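Local coordinates for UPF0255 protein frsA (Vibrio vulnificus, PDB 4I4C) that probably hydrolyses carboxylic esters to an alcohol and a carboxylate, as a member of the FrsA family in the alpha/beta-hydrolase clan, at residues A[54-57]-A[58-62]; A[141-144]-A[145-148]; A[150-153]-A[154-157]; A[203-206]-A[207-210]. All coordinates share one frame; numbering follows the deposited sequence.

Interaction 4 lies deepest, in the loop between strand 193-199 and helix 210-217, and polar groups buried there are satisfied by a carboxylate, backbone amides and two waters. Interactions 2 and 3 share helix 144-163: the first is its capped start, the second lies further along, and each has one face packed inward and another near solvent. Interaction 1 is the opposite kind of helix end, the C-terminal finish of helix 54-60, partly buried and open to solvent along one side. Interaction 1 meets 207-210 through a bond from Q60 NE2 to D208 O, while interaction 3 packs on the same loop through Y157, Q150 and N154.

Interaction 1. Residues A[54-57]-A[58-62]; sequences RLQW and VWQGV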
loop_
_atom_site.group_PDB
_atom_site.type_symbol
_atom_site.label_atom_id
_atom_site.label_comp_id
_atom_site.label_asym_id
_atom_site.label_seq_id
_atom_site.Cartn_x
_atom_site.Cartn_y
_atom_site.Cartn_z
ATOM N N ARG A 54 6.791 -0.504 -12.052
ATOM C CA ARG A 54 8.252 -0.377 -12.172
ATOM C C ARG A 54 8.852 0.805 -11.410
ATOM O O ARG A 54 9.750 0.621 -10.587
ATOM C CB ARG A 54 8.675 -0.254 -13.636
ATOM C CG ARG A 54 8.751 -1.533 -14.424
ATOM C CD ARG A 54 9.318 -1.189 -15.794
ATOM N NE ARG A 54 9.779 -2.350 -16.545
ATOM C CZ ARG A 54 9.038 -3.003 -17.436
ATOM N NH1 ARG A 54 7.794 -2.620 -17.679
ATOM N NH2 ARG A 54 9.541 -4.045 -18.088
ATOM N N LEU A 55 8.369 2.013 -11.702
ATOM C CA LEU A 55 8.862 3.225 -11.044
ATOM C C LEU A 55 8.548 3.274 -9.540
ATOM O O LEU A 55 9.364 3.753 -8.753
ATOM C CB LEU A 55 8.336 4.480 -11.761
ATOM C CG LEU A 55 8.870 4.587 -13.195
ATOM C CD1 LEU A 55 8.411 5.843 -13.917
ATOM C CD2 LEU A 55 10.359 4.553 -13.161
ATOM N N GLN A 56 7.381 2.773 -9.140
ATOM C CA GLN A 56 7.047 2.713 -7.713
ATOM C C GLN A 56 8.014 1.792 -6.973
ATOM O O GLN A 56 8.533 2.124 -5.917
ATOM C CB GLN A 56 5.614 2.230 -7.504
ATOM C CG GLN A 56 5.160 2.269 -6.053
ATOM C CD GLN A 56 3.927 1.411 -5.793
ATOM O OE1 GLN A 56 2.857 1.673 -6.326
ATOM N NE2 GLN A 56 4.083 0.379 -4.971
ATOM N N TRP A 57 8.242 0.614 -7.533
ATOM C CA TRP A 57 9.113 -0.362 -6.884
ATOM C C TRP A 57 10.554 0.151 -6.766
ATOM O O TRP A 57 11.199 -0.037 -5.737
ATOM C CB TRP A 57 9.004 -1.723 -7.574
ATOM C CG TRP A 57 7.653 -2.331 -7.385
ATOM C CD1 TRP A 57 6.835 -2.178 -6.301
ATOM C CD2 TRP A 57 6.937 -3.158 -8.311
ATOM N NE1 TRP A 57 5.666 -2.874 -6.490
ATOM C CE2 TRP A 57 5.708 -3.490 -7.714
ATOM C CE3 TRP A 57 7.220 -3.655 -9.585
ATOM C CZ2 TRP A 57 4.752 -4.290 -8.350
ATOM C CZ3 TRP A 57 6.273 -4.454 -10.210
ATOM C CH2 TRP A 57 5.055 -4.760 -9.591
ATOM N N VAL A 58 11.034 0.844 -7.793
ATOM C CA VAL A 58 12.366 1.446 -7.752
ATOM C C VAL A 58 12.423 2.532 -6.671
ATOM O O VAL A 58 13.323 2.548 -5.853
ATOM C CB VAL A 58 12.748 2.033 -9.121
ATOM C CG1 VAL A 58 13.975 2.930 -9.008
ATOM C CG2 VAL A 58 12.969 0.912 -10.127
ATOM N N TRP A 59 11.439 3.421 -6.677
ATOM C CA TRP A 59 11.267 4.410 -5.612
ATOM C C TRP A 59 11.334 3.768 -4.215
ATOM O O TRP A 59 12.028 4.252 -3.323
ATOM C CB TRP A 59 9.925 5.109 -5.807
ATOM C CG TRP A 59 9.709 6.319 -4.969
ATOM C CD1 TRP A 59 10.654 7.209 -4.539
ATOM C CD2 TRP A 59 8.451 6.786 -4.455
ATOM N NE1 TRP A 59 10.062 8.197 -3.787
ATOM C CE2 TRP A 59 8.711 7.966 -3.727
ATOM C CE3 TRP A 59 7.130 6.319 -4.540
ATOM C CZ2 TRP A 59 7.695 8.687 -3.087
ATOM C CZ3 TRP A 59 6.120 7.039 -3.901
ATOM C CH2 TRP A 59 6.411 8.208 -3.186
ATOM N N GLN A 60 10.618 2.665 -4.037
ATOM C CA GLN A 60 10.628 1.925 -2.776
ATOM C C GLN A 60 11.957 1.224 -2.453
ATOM O O GLN A 60 12.194 0.840 -1.305
ATOM C CB GLN A 60 9.478 0.910 -2.755
ATOM C CG GLN A 60 8.124 1.572 -2.766
ATOM C CD GLN A 60 6.973 0.603 -2.872
ATOM O OE1 GLN A 60 6.647 0.138 -3.954
ATOM N NE2 GLN A 60 6.331 0.312 -1.743
ATOM N N GLY A 61 12.818 1.045 -3.448
ATOM C CA GLY A 61 14.154 0.540 -3.181
ATOM C C GLY A 61 14.691 -0.589 -4.050
ATOM O O GLY A 61 15.839 -0.989 -3.882
ATOM N N VAL A 62 13.878 -1.111 -4.967
ATOM C CA VAL A 62 14.338 -2.161 -5.863
ATOM C C VAL A 62 15.318 -1.562 -6.860
ATOM O O VAL A 62 15.084 -0.480 -7.388
ATOM C CB VAL A 62 13.180 -2.792 -6.681
ATOM C CG1 VAL A 62 13.715 -3.890 -7.592
ATOM C CG2 VAL A 62 12.116 -3.339 -5.778
#
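Q56 and Q60, one helical turn apart, join through their amides: Q56 NE2 donates to Q60 OE1 over 2.8 Å, and the bond is nearly straight (170°). The acceptor sits in the amide plane of Q56, yet the donor arrives from above the carbonyl plane of Q60, because the two amides are turned 61° apart. Extended chains carry both ends to the meeting point, Q56 with CG anti to its backbone N (chi1 -175°). Q60 OE1, gripped by that one N-H, also abuts the edge of the W57 indole, near the ring plane and 3.3 Å from CD1. This is the tight side, where W57 is buried against helices 64-75 and 121-136 and its ring meets Y137 edge-to-face. Glutamine suits position 60 because its amide can accept here and still donate, through NE2, to D208 O. The helix ends beside it in a Schellman motif: V62 N reaches back 3.0 Å to W57 O, and G61 N bonds to V58 O at 2.9 Å. G61 has a positive phi, which glycine adopts readily, and V62 then turns inward to set CG2 3.9 Å from W57 CB. Towards solvent the packing is looser. L55 is exposed, and its backbone O receives W59 N at 3.0 Å while its side chain leans on helix 394-413. R54, partly exposed, stretches outward to a salt bridge with E68. The indole of W59 leads away from the earlier turn, stacks with Y398 and lines the pocket of a polyether, probably from the crystallisation solution.

Interaction 2. Residues A[141-144]-A[145-148]; sequences KSDN and LAIQ
With chi1 of D143 at -168°, CG stands anti to the backbone N and swings the carboxylate over the first turn of helix 144-163, where OD1 accepts from A146 N at 3.1 Å. I147 has chi1 -69°, which lays CG1 beside its own backbone N and 3.1 Å from D143 O. D143 is the N-cap. Its OD1 takes up an amide that has no helical carbonyl before it, and the N-H comes from above the carboxylate plane. The backbone carbonyl of D143 begins the regular bonding, receiving I147 N at 2.9 Å, and N144 O receives Q148 N one residue later. Aspartate fits this place because it is a short acceptor whose negative charge would probably be favoured by the start of the helix. A146 is small enough for its CB to rest 3.4 Å from D143 CG, over the same face of the carboxylate from which the N-H comes. On the outer side, the exposed I147 extends CD1 to within 3.8 Å of K141 O. The other carboxylate oxygen, D143 OD2, bonds to T23 OG1, and L26 of helix 23-26 packs on D143; K141 N bonds to S322 OG, so the loop linking helices 121-136 and 144-163 is tied to helices 23-26 and 314-323.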
loop_
_atom_site.group_PDB
_atom_site.type_symbol
_atom_site.label_atom_id
_atom_site.label_comp_id
_atom_site.label_asym_id
_atom_site.label_seq_id
_atom_site.Cartn_x
_atom_site.Cartn_y
_atom_site.Cartn_z
ATOM N N LYS A 141 -5.996 -13.340 -1.396
ATOM C CA LYS A 141 -6.012 -14.071 -0.123
ATOM C C LYS A 141 -5.890 -15.578 -0.308
ATOM O O LYS A 141 -5.368 -16.282 0.562
ATOM C CB LYS A 141 -7.244 -13.717 0.728
ATOM C CG LYS A 141 -8.546 -14.357 0.271
ATOM C CD LYS A 141 -9.745 -13.806 1.047
ATOM C CE LYS A 141 -9.512 -13.867 2.551
ATOM N NZ LYS A 141 -10.539 -13.073 3.304
ATOM N N SER A 142 -6.351 -16.072 -1.450
ATOM C CA SER A 142 -6.310 -17.505 -1.686
ATOM C C SER A 142 -5.036 -17.917 -2.417
ATOM O O SER A 142 -4.907 -19.059 -2.849
ATOM C CB SER A 142 -7.541 -17.937 -2.477
ATOM O OG SER A 142 -7.589 -17.262 -3.721
ATOM N N ASP A 143 -4.092 -16.985 -2.542
ATOM C CA ASP A 143 -2.871 -17.229 -3.307
ATOM C C ASP A 143 -1.810 -17.880 -2.425
ATOM O O ASP A 143 -1.201 -17.216 -1.590
ATOM C CB ASP A 143 -2.363 -15.905 -3.890
ATOM C CG ASP A 143 -1.257 -16.081 -4.931
ATOM O OD1 ASP A 143 -0.495 -17.075 -4.880
ATOM O OD2 ASP A 143 -1.128 -15.176 -5.790
ATOM N N ASN A 144 -1.593 -19.183 -2.618
ATOM C CA ASN A 144 -0.638 -19.925 -1.795
ATOM C C ASN A 144 0.796 -19.402 -1.945
ATOM O O ASN A 144 1.518 -19.262 -0.956
ATOM C CB ASN A 144 -0.680 -21.433 -2.108
ATOM C CG ASN A 144 -2.001 -22.076 -1.732
ATOM O OD1 ASN A 144 -2.744 -21.552 -0.908
ATOM N ND2 ASN A 144 -2.294 -23.228 -2.334
ATOM N N LEU A 145 1.208 -19.119 -3.178
ATOM C CA LEU A 145 2.561 -18.610 -3.390
ATOM C C LEU A 145 2.741 -17.244 -2.741
ATOM O O LEU A 145 3.800 -16.940 -2.186
ATOM C CB LEU A 145 2.894 -18.542 -4.878
ATOM C CG LEU A 145 3.044 -19.900 -5.563
ATOM C CD1 LEU A 145 3.719 -19.728 -6.889
ATOM C CD2 LEU A 145 3.806 -20.885 -4.685
ATOM N N ALA A 146 1.689 -16.432 -2.800
ATOM C CA ALA A 146 1.741 -15.085 -2.258
ATOM C C ALA A 146 1.739 -15.093 -0.735
ATOM O O ALA A 146 2.403 -14.274 -0.114
ATOM C CB ALA A 146 0.586 -14.254 -2.780
ATOM N N ILE A 147 0.983 -16.015 -0.137
ATOM C CA ILE A 147 0.934 -16.123 1.324
ATOM C C ILE A 147 2.329 -16.389 1.856
ATOM O O ILE A 147 2.801 -15.718 2.771
ATOM C CB ILE A 147 0.010 -17.275 1.781
ATOM C CG1 ILE A 147 -1.450 -16.940 1.469
ATOM C CG2 ILE A 147 0.171 -17.516 3.278
ATOM C CD1 ILE A 147 -1.965 -15.739 2.233
ATOM N N GLN A 148 2.981 -17.393 1.274
ATOM C CA GLN A 148 4.365 -17.699 1.597
ATOM C C GLN A 148 5.334 -16.526 1.381
ATOM O O GLN A 148 6.209 -16.282 2.206
ATOM C CB GLN A 148 4.821 -18.928 0.791
ATOM C CG GLN A 148 4.919 -20.173 1.628
ATOM C CD GLN A 148 5.904 -19.993 2.765
ATOM O OE1 GLN A 148 7.097 -19.782 2.539
ATOM N NE2 GLN A 148 5.407 -20.049 3.998
#

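Interaction 3. Residues A[150-153]-A[154-157]; sequences QVLA and NSAY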
loop_
_atom_site.group_PDB
_atom_site.type_symbol
_atom_site.label_atom_id
_atom_site.label_comp_id
_atom_site.label_asym_id
_atom_site.label_seq_id
_atom_site.Cartn_x
_atom_site.Cartn_y
_atom_site.Cartn_z
ATOM N N GLN A 150 4.576 -13.387 1.546
ATOM C CA GLN A 150 4.230 -12.425 2.591
ATOM C C GLN A 150 4.836 -12.837 3.942
ATOM O O GLN A 150 5.156 -11.998 4.785
ATOM C CB GLN A 150 2.706 -12.317 2.687
ATOM C CG GLN A 150 2.196 -11.121 3.470
ATOM C CD GLN A 150 0.672 -11.015 3.467
ATOM O OE1 GLN A 150 0.065 -10.709 4.490
ATOM N NE2 GLN A 150 0.055 -11.257 2.315
ATOM N N VAL A 151 5.012 -14.141 4.140
ATOM C CA VAL A 151 5.668 -14.627 5.351
ATOM C C VAL A 151 7.141 -14.227 5.309
ATOM O O VAL A 151 7.699 -13.760 6.296
ATOM C CB VAL A 151 5.526 -16.169 5.513
ATOM C CG1 VAL A 151 6.523 -16.705 6.535
ATOM C CG2 VAL A 151 4.094 -16.540 5.896
ATOM N N LEU A 152 7.756 -14.386 4.145
ATOM C CA LEU A 152 9.176 -14.085 3.973
ATOM C C LEU A 152 9.414 -12.593 4.046
ATOM O O LEU A 152 10.432 -12.134 4.584
ATOM C CB LEU A 152 9.682 -14.630 2.627
ATOM C CG LEU A 152 9.809 -16.156 2.561
ATOM C CD1 LEU A 152 10.197 -16.596 1.157
ATOM C CD2 LEU A 152 10.817 -16.657 3.579
ATOM N N ALA A 153 8.473 -11.841 3.478
ATOM C CA ALA A 153 8.532 -10.397 3.521
ATOM C C ALA A 153 8.594 -9.974 4.976
ATOM O O ALA A 153 9.462 -9.200 5.357
ATOM C CB ALA A 153 7.307 -9.787 2.837
ATOM N N ASN A 154 7.674 -10.502 5.785
ATOM C CA ASN A 154 7.615 -10.156 7.209
ATOM C C ASN A 154 8.839 -10.616 8.007
ATOM O O ASN A 154 9.375 -9.858 8.808
ATOM C CB ASN A 154 6.321 -10.676 7.851
ATOM C CG ASN A 154 5.103 -9.825 7.496
ATOM O OD1 ASN A 154 5.155 -8.597 7.554
ATOM N ND2 ASN A 154 3.996 -10.479 7.138
ATOM N N SER A 155 9.299 -11.848 7.801
ATOM C CA SER A 155 10.480 -12.287 8.545
ATOM C C SER A 155 11.728 -11.481 8.121
ATOM O O SER A 155 12.559 -11.129 8.944
ATOM C CB SER A 155 10.699 -13.813 8.450
ATOM O OG SER A 155 10.954 -14.233 7.126
ATOM N N ALA A 156 11.829 -11.130 6.848
ATOM C CA ALA A 156 12.969 -10.352 6.411
ATOM C C ALA A 156 12.966 -8.932 6.994
ATOM O O ALA A 156 14.025 -8.384 7.312
ATOM C CB ALA A 156 13.073 -10.337 4.877
ATOM N N TYR A 157 11.784 -8.335 7.126
ATOM C CA TYR A 157 11.675 -6.989 7.687
ATOM C C TYR A 157 12.157 -6.934 9.134
ATOM O O TYR A 157 12.865 -6.006 9.527
ATOM C CB TYR A 157 10.224 -6.499 7.624
ATOM C CG TYR A 157 10.071 -4.987 7.625
ATOM C CD1 TYR A 157 10.188 -4.257 6.444
ATOM C CD2 TYR A 157 9.794 -4.295 8.800
ATOM C CE1 TYR A 157 10.038 -2.887 6.431
ATOM C CE2 TYR A 157 9.643 -2.907 8.798
ATOM C CZ TYR A 157 9.768 -2.216 7.610
ATOM O OH TYR A 157 9.624 -0.852 7.582
HETATM O O HOH W 1 1.197 -9.478 6.835
#
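Q150 and N154 stand one turn apart on the alpha-helix 144-163, their side chains alongside each other and pointing the same way. The backbone bonds are the regular i to i+4 ladder of that helix: N154 N to Q150 O, S155 N to V151 O, A156 N to L152 O at 2.8 Å and Y157 N to A153 O. A153 O has a second partner, S129 OG of helix 121-136. Among the polar side chains, the two amide planes are turned 74° apart and make no direct bond. A water joins them instead, donating to Q150 OE1 at 2.9 Å and accepting from N154 ND2 at 3.0 Å. An amide carries both an acceptor and a donor, and here Q150 uses its oxygen and N154 its nitrogen. S155, on the exposed side, has its OG between backbone N and carbonyl carbon (chi1 63°), which turns the hydroxyl back over the preceding turn. OG lies 3.4 Å from V151 O and 3.3 Å from L152 O, and its single proton can make a weak bond to one or the other. The apolar contacts lie on the buried face: the methyls of A153 and A156 let helix 121-136 come close, with Y132 and S129 against them. Y157 leads away, meeting F126 edge-to-face and bonding through OH to H185. A156 CB lies 3.2 Å from L152 O, the carbonyl that also receives A156 N.

Interaction 4. Residues A[203-206]-A[207-210]; sequences DSLQ and TDMW
L205 and D208 close a type I beta turn, with Q206 and T207 at its corners in near-ideal torsions and D208 N returning 3.0 Å to L205 O. The side chain of D208 adds a second, opposite link: OD2 accepts from L205 N at 3.0 Å, in an almost straight bond (178°) that arrives from above the carboxylate plane. Chi1 of -64° places the carboxylate anti to the carbonyl carbon, folding it back over the turn. A water donates to the same OD2 at 2.7 Å and bonds to S204 OG, while D208 OD1 is taken by S133 OG. A second water bridges the chain beyond the turn, donating to Q206 O and accepting from M209 N. M209, the N-cap of helix 210-217, bends at chi3 and brings its CE methyl to 3.3 Å from Q206 O; its flexible thioether chain also lines the polyether pocket. T207 sets OG1 3.9 Å from L205 CB and packs on helix 144-163, whereas the amide of Q206 leaves the turn for D228 and H183. The loop follows strand 193-199, a region that in alpha/beta hydrolases often contributes to the oxyanion hole, and G201 and L202 nearby contact the bound hexanoic acid. Aspartate suits position 208 because its buried carboxylate is met by an amide, a water and a hydroxyl, donors that would probably stabilise its negative charge and tie the turn's first and last residues together.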
loop_
_atom_site.group_PDB
_atom_site.type_symbol
_atom_site.label_atom_id
_atom_site.label_comp_id
_atom_site.label_asym_id
_atom_site.label_seq_id
_atom_site.Cartn_x
_atom_site.Cartn_y
_atom_site.Cartn_z
ATOM N N ASP A 203 -3.203 -3.047 -2.192
ATOM C CA ASP A 203 -2.263 -4.043 -2.721
ATOM C C ASP A 203 -0.822 -3.841 -2.244
ATOM O O ASP A 203 0.125 -4.373 -2.838
ATOM C CB ASP A 203 -2.344 -4.162 -4.254
ATOM C CG ASP A 203 -2.093 -2.846 -4.967
ATOM O OD1 ASP A 203 -1.361 -1.990 -4.442
ATOM O OD2 ASP A 203 -2.630 -2.670 -6.080
ATOM N N SER A 204 -0.664 -3.070 -1.171
ATOM C CA SER A 204 0.651 -2.918 -0.553
ATOM C C SER A 204 0.634 -3.611 0.803
ATOM O O SER A 204 -0.430 -3.928 1.331
ATOM C CB SER A 204 0.980 -1.426 -0.358
ATOM O OG SER A 204 1.335 -0.789 -1.582
ATOM N N LEU A 205 1.812 -3.834 1.369
ATOM C CA LEU A 205 1.922 -4.295 2.744
ATOM C C LEU A 205 2.553 -3.156 3.539
ATOM O O LEU A 205 3.265 -2.318 2.973
ATOM C CB LEU A 205 2.809 -5.553 2.833
ATOM C CG LEU A 205 2.542 -6.788 1.966
ATOM C CD1 LEU A 205 3.654 -7.806 2.195
ATOM C CD2 LEU A 205 1.182 -7.431 2.227
ATOM N N GLN A 206 2.319 -3.130 4.848
ATOM C CA GLN A 206 2.809 -2.032 5.682
ATOM C C GLN A 206 4.336 -1.961 5.740
ATOM O O GLN A 206 4.925 -0.933 6.107
ATOM C CB GLN A 206 2.215 -2.130 7.085
ATOM C CG GLN A 206 2.619 -3.360 7.871
ATOM C CD GLN A 206 2.161 -3.244 9.306
ATOM O OE1 GLN A 206 2.812 -2.595 10.108
ATOM N NE2 GLN A 206 1.021 -3.846 9.627
ATOM N N THR A 207 4.969 -3.067 5.354
ATOM C CA THR A 207 6.416 -3.177 5.367
ATOM C C THR A 207 7.040 -2.657 4.051
ATOM O O THR A 207 8.236 -2.802 3.835
ATOM C CB THR A 207 6.859 -4.651 5.676
ATOM O OG1 THR A 207 6.075 -5.557 4.906
ATOM C CG2 THR A 207 6.648 -4.992 7.155
ATOM N N ASP A 208 6.237 -2.037 3.188
ATOM C CA ASP A 208 6.728 -1.580 1.882
ATOM C C ASP A 208 7.187 -0.121 1.888
ATOM O O ASP A 208 7.398 0.453 0.827
ATOM C CB ASP A 208 5.657 -1.744 0.779
ATOM C CG ASP A 208 5.269 -3.195 0.526
ATOM O OD1 ASP A 208 5.930 -4.094 1.082
ATOM O OD2 ASP A 208 4.297 -3.431 -0.231
ATOM N N MET A 209 7.368 0.472 3.067
ATOM C CA MET A 209 7.627 1.918 3.150
ATOM C C MET A 209 8.843 2.295 3.986
ATOM O O MET A 209 8.922 3.416 4.501
ATOM C CB MET A 209 6.385 2.635 3.698
ATOM C CG MET A 209 5.182 2.526 2.774
ATOM S SD MET A 209 3.622 3.011 3.538
ATOM C CE MET A 209 3.425 1.748 4.807
ATOM N N TRP A 210 9.772 1.349 4.131
ATOM C CA TRP A 210 11.015 1.570 4.852
ATOM C C TRP A 210 11.768 2.833 4.419
ATOM O O TRP A 210 12.291 3.552 5.258
ATOM C CB TRP A 210 11.943 0.350 4.743
ATOM C CG TRP A 210 13.317 0.676 5.208
ATOM C CD1 TRP A 210 14.435 0.802 4.440
ATOM C CD2 TRP A 210 13.716 0.962 6.552
ATOM N NE1 TRP A 210 15.514 1.134 5.228
ATOM C CE2 TRP A 210 15.098 1.241 6.528
ATOM C CE3 TRP A 210 13.039 0.998 7.775
ATOM C CZ2 TRP A 210 15.815 1.560 7.677
ATOM C CZ3 TRP A 210 13.757 1.318 8.921
ATOM C CH2 TRP A 210 15.127 1.595 8.861
HETATM O O HOH W 2 4.025 -1.496 -2.057
HETATM O O HOH W 3 7.554 0.182 5.991
#